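Local coordinates for protein DsrH (Allochromatium vinosum, PDB 2HY5) that forms a complex with DsrE and DsrF and, as part of it, probably takes part in sulfur transfer during the oxidation of stored sulfur, at residues Ala28-Phe33 against Leu57-Leu62; Ser2-Val7 against Asp96-Trp101; Leu62-Lys67 against Val83-Phe88. One frame throughout, in Å; residues are numbered along the deposited sequence.

Contact 1 (Ala28-Phe33 against Leu57-Leu62); sequences ASVLLF and LKLYVL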
loop_
_atom_site.group_PDB
_atom_site.type_symbol
_atom_site.label_atom_id
_atom_site.label_comp_id
_atom_site.label_asym_id
_atom_site.label_seq_id
_atom_site.Cartn_x
_atom_site.Cartn_y
_atom_site.Cartn_z
ATOM N N ALA C 28 -1.996 -17.601 -22.214
ATOM C CA ALA C 28 -1.238 -16.626 -21.440
ATOM C C ALA C 28 -0.596 -17.281 -20.225
ATOM O O ALA C 28 -0.971 -18.383 -19.820
ATOM C CB ALA C 28 -2.153 -15.489 -20.997
ATOM N N SER C 29 0.382 -16.596 -19.646
ATOM C CA SER C 29 1.060 -17.106 -18.468
ATOM C C SER C 29 0.829 -16.157 -17.304
ATOM O O SER C 29 0.668 -14.952 -17.495
ATOM C CB SER C 29 2.559 -17.248 -18.730
ATOM O OG SER C 29 2.808 -18.225 -19.724
ATOM N N VAL C 30 0.801 -16.712 -16.101
ATOM C CA VAL C 30 0.604 -15.922 -14.900
ATOM C C VAL C 30 1.665 -16.319 -13.886
ATOM O O VAL C 30 1.867 -17.505 -13.611
ATOM C CB VAL C 30 -0.794 -16.168 -14.278
ATOM C CG1 VAL C 30 -0.955 -15.330 -13.024
ATOM C CG2 VAL C 30 -1.887 -15.822 -15.276
ATOM N N LEU C 31 2.361 -15.324 -13.345
ATOM C CA LEU C 31 3.384 -15.576 -12.345
ATOM C C LEU C 31 2.977 -14.962 -11.026
ATOM O O LEU C 31 2.660 -13.769 -10.948
ATOM C CB LEU C 31 4.737 -14.989 -12.757
ATOM C CG LEU C 31 5.785 -15.076 -11.635
ATOM C CD1 LEU C 31 6.186 -16.533 -11.408
ATOM C CD2 LEU C 31 7.000 -14.248 -11.991
ATOM N N LEU C 32 2.996 -15.789 -9.993
ATOM C CA LEU C 32 2.651 -15.360 -8.652
ATOM C C LEU C 32 3.955 -15.156 -7.895
ATOM O O LEU C 32 4.772 -16.070 -7.809
ATOM C CB LEU C 32 1.830 -16.446 -7.962
ATOM C CG LEU C 32 0.558 -16.883 -8.695
ATOM C CD1 LEU C 32 -0.021 -18.136 -8.025
ATOM C CD2 LEU C 32 -0.448 -15.739 -8.686
ATOM N N PHE C 33 4.169 -13.952 -7.374
ATOM C CA PHE C 33 5.377 -13.711 -6.602
ATOM C C PHE C 33 5.039 -12.807 -5.422
ATOM O O PHE C 33 3.930 -12.285 -5.342
ATOM C CB PHE C 33 6.522 -13.167 -7.485
ATOM C CG PHE C 33 6.338 -11.754 -7.972
ATOM C CD1 PHE C 33 5.265 -11.405 -8.786
ATOM C CD2 PHE C 33 7.285 -10.781 -7.664
ATOM C CE1 PHE C 33 5.142 -10.110 -9.290
ATOM C CE2 PHE C 33 7.171 -9.487 -8.163
ATOM C CZ PHE C 33 6.098 -9.150 -8.978
ATOM N N LEU C 57 -4.662 -21.409 -18.792
ATOM C CA LEU C 57 -3.461 -20.606 -18.575
ATOM C C LEU C 57 -2.318 -21.442 -18.017
ATOM O O LEU C 57 -2.542 -22.506 -17.445
ATOM C CB LEU C 57 -3.750 -19.488 -17.569
ATOM C CG LEU C 57 -4.937 -18.554 -17.799
ATOM C CD1 LEU C 57 -5.098 -17.658 -16.574
ATOM C CD2 LEU C 57 -4.723 -17.725 -19.062
ATOM N N LYS C 58 -1.092 -20.949 -18.188
ATOM C CA LYS C 58 0.091 -21.602 -17.642
ATOM C C LYS C 58 0.398 -20.798 -16.379
ATOM O O LYS C 58 0.668 -19.600 -16.459
ATOM C CB LYS C 58 1.273 -21.498 -18.609
ATOM C CG LYS C 58 1.024 -22.107 -19.978
ATOM C CD LYS C 58 2.241 -21.921 -20.875
ATOM C CE LYS C 58 2.025 -22.545 -22.243
ATOM N NZ LYS C 58 3.246 -22.446 -23.094
ATOM N N LEU C 59 0.343 -21.444 -15.220
ATOM C CA LEU C 59 0.595 -20.751 -13.958
ATOM C C LEU C 59 1.968 -21.086 -13.392
ATOM O O LEU C 59 2.408 -22.239 -13.430
ATOM C CB LEU C 59 -0.473 -21.127 -12.926
ATOM C CG LEU C 59 -1.945 -20.940 -13.294
ATOM C CD1 LEU C 59 -2.805 -21.288 -12.083
ATOM C CD2 LEU C 59 -2.203 -19.508 -13.740
ATOM N N TYR C 60 2.635 -20.065 -12.860
ATOM C CA TYR C 60 3.960 -20.212 -12.269
ATOM C C TYR C 60 3.973 -19.518 -10.919
ATOM O O TYR C 60 3.220 -18.571 -10.698
ATOM C CB TYR C 60 5.024 -19.558 -13.152
ATOM C CG TYR C 60 5.082 -20.096 -14.556
ATOM C CD1 TYR C 60 4.158 -19.690 -15.519
ATOM C CD2 TYR C 60 6.049 -21.030 -14.919
ATOM C CE1 TYR C 60 4.200 -20.205 -16.813
ATOM C CE2 TYR C 60 6.097 -21.552 -16.211
ATOM C CZ TYR C 60 5.170 -21.136 -17.148
ATOM O OH TYR C 60 5.203 -21.672 -18.416
ATOM N N VAL C 61 4.829 -19.991 -10.022
ATOM C CA VAL C 61 4.946 -19.393 -8.703
ATOM C C VAL C 61 6.431 -19.235 -8.408
ATOM O O VAL C 61 7.225 -20.109 -8.743
ATOM C CB VAL C 61 4.266 -20.282 -7.625
ATOM C CG1 VAL C 61 4.939 -21.641 -7.546
ATOM C CG2 VAL C 61 4.309 -19.588 -6.277
ATOM N N LEU C 62 6.812 -18.116 -7.795
ATOM C CA LEU C 62 8.220 -17.870 -7.499
ATOM C C LEU C 62 8.671 -18.621 -6.246
ATOM O O LEU C 62 8.259 -18.304 -5.131
ATOM C CB LEU C 62 8.468 -16.362 -7.347
ATOM C CG LEU C 62 9.932 -15.920 -7.280
ATOM C CD1 LEU C 62 10.661 -16.265 -8.577
ATOM C CD2 LEU C 62 9.976 -14.424 -7.037
HETATM O O HOH W 1 4.802 -20.145 -20.388
#

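Contact 2 (Ser2-Val7 against Asp96-Trp101); sequences SILHTV and DTVQAW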
loop_
_atom_site.group_PDB
_atom_site.type_symbol
_atom_site.label_atom_id
_atom_site.label_comp_id
_atom_site.label_asym_id
_atom_site.label_seq_id
_atom_site.Cartn_x
_atom_site.Cartn_y
_atom_site.Cartn_z
ATOM N N SER C 2 -0.144 -14.178 -25.490
ATOM C CA SER C 2 1.340 -14.096 -25.333
ATOM C C SER C 2 1.725 -13.065 -24.278
ATOM O O SER C 2 2.757 -12.412 -24.389
ATOM C CB SER C 2 1.985 -13.730 -26.671
ATOM O OG SER C 2 1.485 -12.487 -27.143
ATOM N N ILE C 3 0.885 -12.911 -23.260
ATOM C CA ILE C 3 1.171 -11.965 -22.187
ATOM C C ILE C 3 1.560 -12.712 -20.924
ATOM O O ILE C 3 0.998 -13.763 -20.618
ATOM C CB ILE C 3 -0.070 -11.112 -21.824
ATOM C CG1 ILE C 3 -0.508 -10.278 -23.027
ATOM C CG2 ILE C 3 0.241 -10.216 -20.625
ATOM C CD1 ILE C 3 -1.793 -9.508 -22.784
ATOM N N LEU C 4 2.531 -12.168 -20.200
ATOM C CA LEU C 4 2.915 -12.737 -18.922
ATOM C C LEU C 4 2.309 -11.782 -17.909
ATOM O O LEU C 4 2.691 -10.612 -17.844
ATOM C CB LEU C 4 4.433 -12.760 -18.716
ATOM C CG LEU C 4 4.804 -13.034 -17.249
ATOM C CD1 LEU C 4 4.438 -14.464 -16.880
ATOM C CD2 LEU C 4 6.286 -12.776 -17.016
ATOM N N HIS C 5 1.343 -12.270 -17.143
ATOM C CA HIS C 5 0.708 -11.450 -16.119
ATOM C C HIS C 5 1.440 -11.704 -14.811
ATOM O O HIS C 5 1.764 -12.850 -14.489
ATOM C CB HIS C 5 -0.756 -11.859 -15.943
ATOM C CG HIS C 5 -1.578 -11.725 -17.185
ATOM N ND1 HIS C 5 -2.248 -10.567 -17.516
ATOM C CD2 HIS C 5 -1.834 -12.602 -18.186
ATOM C CE1 HIS C 5 -2.881 -10.734 -18.662
ATOM N NE2 HIS C 5 -2.646 -11.963 -19.092
ATOM N N THR C 6 1.713 -10.647 -14.053
ATOM C CA THR C 6 2.369 -10.828 -12.766
ATOM C C THR C 6 1.402 -10.397 -11.672
ATOM O O THR C 6 0.729 -9.371 -11.791
ATOM C CB THR C 6 3.677 -10.005 -12.651
ATOM O OG1 THR C 6 3.388 -8.608 -12.781
ATOM C CG2 THR C 6 4.670 -10.424 -13.734
ATOM N N VAL C 7 1.315 -11.203 -10.621
ATOM C CA VAL C 7 0.426 -10.911 -9.494
ATOM C C VAL C 7 1.261 -10.998 -8.227
ATOM O O VAL C 7 1.799 -12.062 -7.913
ATOM C CB VAL C 7 -0.731 -11.931 -9.414
ATOM C CG1 VAL C 7 -1.605 -11.634 -8.203
ATOM C CG2 VAL C 7 -1.561 -11.876 -10.692
ATOM N N ASP C 96 5.475 -12.205 -24.983
ATOM C CA ASP C 96 5.655 -10.979 -25.758
ATOM C C ASP C 96 5.565 -9.686 -24.958
ATOM O O ASP C 96 6.212 -8.695 -25.295
ATOM C CB ASP C 96 4.630 -10.931 -26.893
ATOM C CG ASP C 96 4.801 -12.066 -27.878
ATOM O OD1 ASP C 96 3.937 -12.215 -28.764
ATOM O OD2 ASP C 96 5.801 -12.807 -27.772
ATOM N N THR C 97 4.758 -9.686 -23.907
ATOM C CA THR C 97 4.592 -8.491 -23.086
ATOM C C THR C 97 4.364 -8.900 -21.641
ATOM O O THR C 97 3.869 -9.990 -21.373
ATOM C CB THR C 97 3.380 -7.654 -23.570
ATOM O OG1 THR C 97 3.576 -7.289 -24.943
ATOM C CG2 THR C 97 3.223 -6.392 -22.737
ATOM N N VAL C 98 4.742 -8.029 -20.712
ATOM C CA VAL C 98 4.546 -8.296 -19.296
ATOM C C VAL C 98 3.507 -7.307 -18.789
ATOM O O VAL C 98 3.560 -6.121 -19.109
ATOM C CB VAL C 98 5.847 -8.103 -18.492
ATOM C CG1 VAL C 98 5.618 -8.490 -17.031
ATOM C CG2 VAL C 98 6.968 -8.943 -19.097
ATOM N N GLN C 99 2.554 -7.804 -18.013
ATOM C CA GLN C 99 1.503 -6.955 -17.476
ATOM C C GLN C 99 1.437 -7.149 -15.975
ATOM O O GLN C 99 1.156 -8.244 -15.502
ATOM C CB GLN C 99 0.156 -7.319 -18.093
ATOM C CG GLN C 99 -0.962 -6.355 -17.727
ATOM C CD GLN C 99 -2.235 -6.635 -18.490
ATOM O OE1 GLN C 99 -3.039 -7.477 -18.096
ATOM N NE2 GLN C 99 -2.418 -5.941 -19.607
ATOM N N ALA C 100 1.690 -6.086 -15.221
ATOM C CA ALA C 100 1.674 -6.193 -13.768
ATOM C C ALA C 100 0.316 -5.852 -13.162
ATOM O O ALA C 100 -0.275 -4.822 -13.478
ATOM C CB ALA C 100 2.748 -5.285 -13.174
ATOM N N TRP C 101 -0.173 -6.737 -12.301
ATOM C CA TRP C 101 -1.431 -6.530 -11.604
ATOM C C TRP C 101 -1.027 -6.211 -10.181
ATOM O O TRP C 101 -0.701 -7.108 -9.399
ATOM C CB TRP C 101 -2.300 -7.787 -11.642
ATOM C CG TRP C 101 -2.802 -8.106 -13.012
ATOM C CD1 TRP C 101 -2.148 -8.813 -13.985
ATOM C CD2 TRP C 101 -4.057 -7.707 -13.579
ATOM N NE1 TRP C 101 -2.920 -8.878 -15.126
ATOM C CE2 TRP C 101 -4.093 -8.213 -14.902
ATOM C CE3 TRP C 101 -5.146 -6.971 -13.099
ATOM C CZ2 TRP C 101 -5.208 -8.001 -15.749
ATOM C CZ3 TRP C 101 -6.242 -6.761 -13.939
ATOM C CH2 TRP C 101 -6.264 -7.274 -15.246
HETATM O O HOH W 2 2.630 -7.523 -10.143
#

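Contact 3 (Leu62-Lys67 against Val83-Phe88); sequences LGPDLK and VDYAGF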
loop_
_atom_site.group_PDB
_atom_site.type_symbol
_atom_site.label_atom_id
_atom_site.label_comp_id
_atom_site.label_asym_id
_atom_site.label_seq_id
_atom_site.Cartn_x
_atom_site.Cartn_y
_atom_site.Cartn_z
ATOM N N LEU C 62 6.812 -18.116 -7.795
ATOM C CA LEU C 62 8.220 -17.870 -7.499
ATOM C C LEU C 62 8.671 -18.621 -6.246
ATOM O O LEU C 62 8.259 -18.304 -5.131
ATOM C CB LEU C 62 8.468 -16.362 -7.347
ATOM C CG LEU C 62 9.932 -15.920 -7.280
ATOM C CD1 LEU C 62 10.661 -16.265 -8.577
ATOM C CD2 LEU C 62 9.976 -14.424 -7.037
ATOM N N GLY C 63 9.521 -19.624 -6.453
ATOM C CA GLY C 63 10.023 -20.446 -5.364
ATOM C C GLY C 63 10.635 -19.695 -4.196
ATOM O O GLY C 63 10.375 -20.043 -3.044
ATOM N N PRO C 64 11.472 -18.678 -4.452
ATOM C CA PRO C 64 12.087 -17.914 -3.363
ATOM C C PRO C 64 11.051 -17.301 -2.419
ATOM O O PRO C 64 11.232 -17.322 -1.199
ATOM C CB PRO C 64 12.906 -16.867 -4.107
ATOM C CG PRO C 64 13.359 -17.619 -5.318
ATOM C CD PRO C 64 12.082 -18.319 -5.747
ATOM N N ASP C 65 9.973 -16.749 -2.973
ATOM C CA ASP C 65 8.930 -16.161 -2.136
ATOM C C ASP C 65 8.137 -17.256 -1.425
ATOM O O ASP C 65 7.719 -17.087 -0.278
ATOM C CB ASP C 65 8.005 -15.258 -2.966
ATOM C CG ASP C 65 8.583 -13.858 -3.163
ATOM O OD1 ASP C 65 9.058 -13.273 -2.163
ATOM O OD2 ASP C 65 8.552 -13.331 -4.299
ATOM N N LEU C 66 7.939 -18.384 -2.101
ATOM C CA LEU C 66 7.224 -19.505 -1.497
ATOM C C LEU C 66 7.966 -19.971 -0.256
ATOM O O LEU C 66 7.382 -20.103 0.821
ATOM C CB LEU C 66 7.145 -20.680 -2.477
ATOM C CG LEU C 66 5.876 -20.933 -3.286
ATOM C CD1 LEU C 66 6.163 -22.026 -4.307
ATOM C CD2 LEU C 66 4.732 -21.346 -2.361
ATOM N N LYS C 67 9.262 -20.226 -0.421
ATOM C CA LYS C 67 10.100 -20.707 0.671
ATOM C C LYS C 67 10.215 -19.702 1.809
ATOM O O LYS C 67 10.216 -20.074 2.980
ATOM C CB LYS C 67 11.513 -21.028 0.166
ATOM C CG LYS C 67 11.603 -21.909 -1.065
ATOM C CD LYS C 67 13.056 -21.987 -1.524
ATOM C CE LYS C 67 13.193 -22.362 -2.997
ATOM N NZ LYS C 67 12.623 -23.698 -3.322
ATOM N N VAL C 83 9.282 -21.635 -10.181
ATOM C CA VAL C 83 10.447 -21.071 -10.856
ATOM C C VAL C 83 11.252 -20.179 -9.907
ATOM O O VAL C 83 10.751 -19.756 -8.868
ATOM C CB VAL C 83 10.024 -20.211 -12.063
ATOM C CG1 VAL C 83 9.230 -21.054 -13.053
ATOM C CG2 VAL C 83 9.191 -19.023 -11.587
ATOM N N ASP C 84 12.511 -19.913 -10.252
ATOM C CA ASP C 84 13.326 -19.026 -9.426
ATOM C C ASP C 84 13.408 -17.701 -10.169
ATOM O O ASP C 84 12.723 -17.515 -11.171
ATOM C CB ASP C 84 14.729 -19.598 -9.188
ATOM C CG ASP C 84 15.399 -20.054 -10.460
ATOM O OD1 ASP C 84 15.029 -19.561 -11.545
ATOM O OD2 ASP C 84 16.310 -20.902 -10.371
ATOM N N TYR C 85 14.229 -16.774 -9.695
ATOM C CA TYR C 85 14.312 -15.488 -10.379
ATOM C C TYR C 85 14.794 -15.614 -11.820
ATOM O O TYR C 85 14.345 -14.869 -12.695
ATOM C CB TYR C 85 15.194 -14.518 -9.592
ATOM C CG TYR C 85 14.476 -13.903 -8.404
ATOM C CD1 TYR C 85 14.781 -14.290 -7.096
ATOM C CD2 TYR C 85 13.481 -12.947 -8.590
ATOM C CE1 TYR C 85 14.109 -13.734 -6.003
ATOM C CE2 TYR C 85 12.803 -12.384 -7.507
ATOM C CZ TYR C 85 13.121 -12.782 -6.220
ATOM O OH TYR C 85 12.458 -12.229 -5.147
ATOM N N ALA C 86 15.697 -16.555 -12.079
ATOM C CA ALA C 86 16.181 -16.751 -13.439
ATOM C C ALA C 86 15.005 -17.211 -14.304
ATOM O O ALA C 86 14.884 -16.809 -15.456
ATOM C CB ALA C 86 17.304 -17.791 -13.460
ATOM N N GLY C 87 14.135 -18.045 -13.732
ATOM C CA GLY C 87 12.971 -18.520 -14.461
ATOM C C GLY C 87 11.989 -17.391 -14.727
ATOM O O GLY C 87 11.322 -17.359 -15.760
ATOM N N PHE C 88 11.904 -16.467 -13.774
ATOM C CA PHE C 88 11.033 -15.296 -13.858
ATOM C C PHE C 88 11.500 -14.490 -15.071
ATOM O O PHE C 88 10.704 -14.077 -15.914
ATOM C CB PHE C 88 11.184 -14.501 -12.549
ATOM C CG PHE C 88 10.265 -13.306 -12.405
ATOM C CD1 PHE C 88 10.178 -12.658 -11.177
ATOM C CD2 PHE C 88 9.537 -12.798 -13.480
ATOM C CE1 PHE C 88 9.385 -11.522 -11.018
ATOM C CE2 PHE C 88 8.743 -11.664 -13.332
ATOM C CZ PHE C 88 8.667 -11.023 -12.096
HETATM O O HOH W 3 10.079 -11.385 -5.423
#

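Contact 1 (Ala28-Phe33 against Leu57-Leu62)
Leu-57 opens the pairing just before its strand begins, and its two methyls part: CD2 lies on the CB of Ala-28, while CD1 meets Val-30 CG2 at 3.9 Å, the two side chains crossing obliquely. At Lys-58 the backbone ladder starts. Its N-H points almost straight at Ala-28 O (Lys-58 N to Ala-28 O 3.0 Å, 174° at the hydrogen), and its own carbonyl takes Val-30 N. The aliphatic root of Lys-58 passes beside Ser-29 OG before the extended chain carries NZ off. Leu-59, on the other side of the sheet, runs alongside Val-30, pointing the same way, its CD2 3.7 Å from Val-30 CB.

This is the parallel strand pair of a beta-alpha-beta unit: strand 29-32 leads through helix 47-53 into strand 58-62, and strand 3-7 pairs with the far edge of 29-32.

Tyr-60 uses its N, its O, its ring edge and its OH. The N bonds to Val-30 O (2.8 Å), and that same oxygen lies in the plane of the phenol ring, at its edge. The ring reaches it because CG stands anti to the carbonyl carbon (chi1 -58°), which lays CE1 near Ser-29; a single water then spans the two hydroxyls, 2.8 Å from Ser-29 OG and 2.5 Å from Tyr-60 OH. Leu-31 crosses Tyr-60 at about a right angle, CD1 against CB at 3.7 Å. Tyr-60 O accepts from Leu-32 N, which comes from 28° above the carbonyl plane. Val-61 touches Leu-32 lightly through CG2. Leu-62 N ends the ladder on Leu-32 O at 2.9 Å, and its CD2 packs on CB of Phe-33, whose own ring leans away to meet Phe-88 edge-to-face.

Contact 2 (Ser2-Val7 against Asp96-Trp101)
The first and last strands of the chain lie side by side here in the five-stranded parallel sheet of this alpha/beta fold, with 97-101 at its edge within the chain. The inner rungs are regular: Leu-4 N bonds to Thr-97 O, Gln-99 N to Leu-4 O, Thr-6 N to Gln-99 O and Trp-101 N to Thr-6 O.

On the face carrying His-5, Gln-99 and Trp-101, the two rings lie side by side, rim to rim, with neither over the other. Trp-101 NE1 gives its hydrogen to His-5 ND1 at 3.0 Å in a nearly straight bond (170°), in the indole plane but 23° out of the imidazole plane. ND1 is thus an acceptor, consistent with a neutral ring protonated on NE2. Ile-3 CG2 sits 3.7 Å above the centre of one imidazole face and also touches Gln-99 CB. Met-127 of the DsrF chain packs on both Gln-99 and Trp-101, and Thr-97 OG1 bonds to Ser-130 O of that chain.

On the opposite face Thr-6 holds OG1 in the crowded position between N and carbonyl carbon (chi1 61°), pressing it to 3.1 Å from Ala-100 CA, while CG2 rests against Val-98 CG1. At the exposed start, Asp-96 N reaches Ser-2 O at 2.8 Å, and Ser-2 OG donates to Asp-96 OD1 from above the carboxylate plane, at 3.0 Å.

Contact 3 (Leu62-Lys67 against Val83-Phe88)
Asp-65 OD2 is held twice, by Glu-34 N and by a water that donates to it at 2.7 Å. The other oxygen, OD1, takes a salt bridge from Arg-69 and a hydrogen bond from Gln-15 NE2 of the DsrE chain. The same water sits 2.5 Å from Tyr-85 OH and so ties the carboxylate to the tip of the phenol.

The strands themselves are bridged at Val-83 O. Gly-63 N donates to it from the other segment at 2.7 Å, nearly along the C=O axis, and Leu-62 CA adds a weaker CA-H...O contact at 3.4 Å from the same oxygen. This is the last rung between strands 58-62 and 81-83, made just where both strands give way to helices.

Only helix 85-94, of these two helix starts, has a side-chain cap here: Asp-84 OD1 takes Gly-87 N at 2.8 Å. Leu-62 fills the N-cap position of helix 63-68 without a capping side chain, and its O begins the helix's own bonding to Leu-66 N.

Between them Tyr-85 reaches across. Leu-62 meets it at about a right angle: CD1 lies over one ring face and backs onto the Asp-84 carbonyl carbon, while CD2 comes to 3.5 Å from Tyr-85 CE2. Pro-64 slides past in the opposite direction, CB 3.9 Å from Tyr-85 CE1.

With so many donors round it, the buried carboxylate probably stays ionised, and the water lets the phenol join that polar cluster while its ring remains among apolar groups.

In the fold
One sheet carries all three contacts. Contact 1 is its core, 4 Å from the chain centre; contacts 2 and 3, each about 11 Å out, lie toward its two edges but are still largely buried. Contacts 1 and 2 are both parallel strand ladders, joined where strands 29-32 and 3-7 pair, through Ser-29 O with His-5 N and Leu-31 N with His-5 O. Contact 3 keeps a single rung and is otherwise helix-start packing; it shares Leu-62 with contact 1, and Phe-88 lies against Leu-31. Aliphatic packing dominates the centre, while contact 2 brings a histidine-tryptophan bond and contact 3 a water-linked carboxylate, the first next to the DsrF chain, the second next to both DsrE and DsrF.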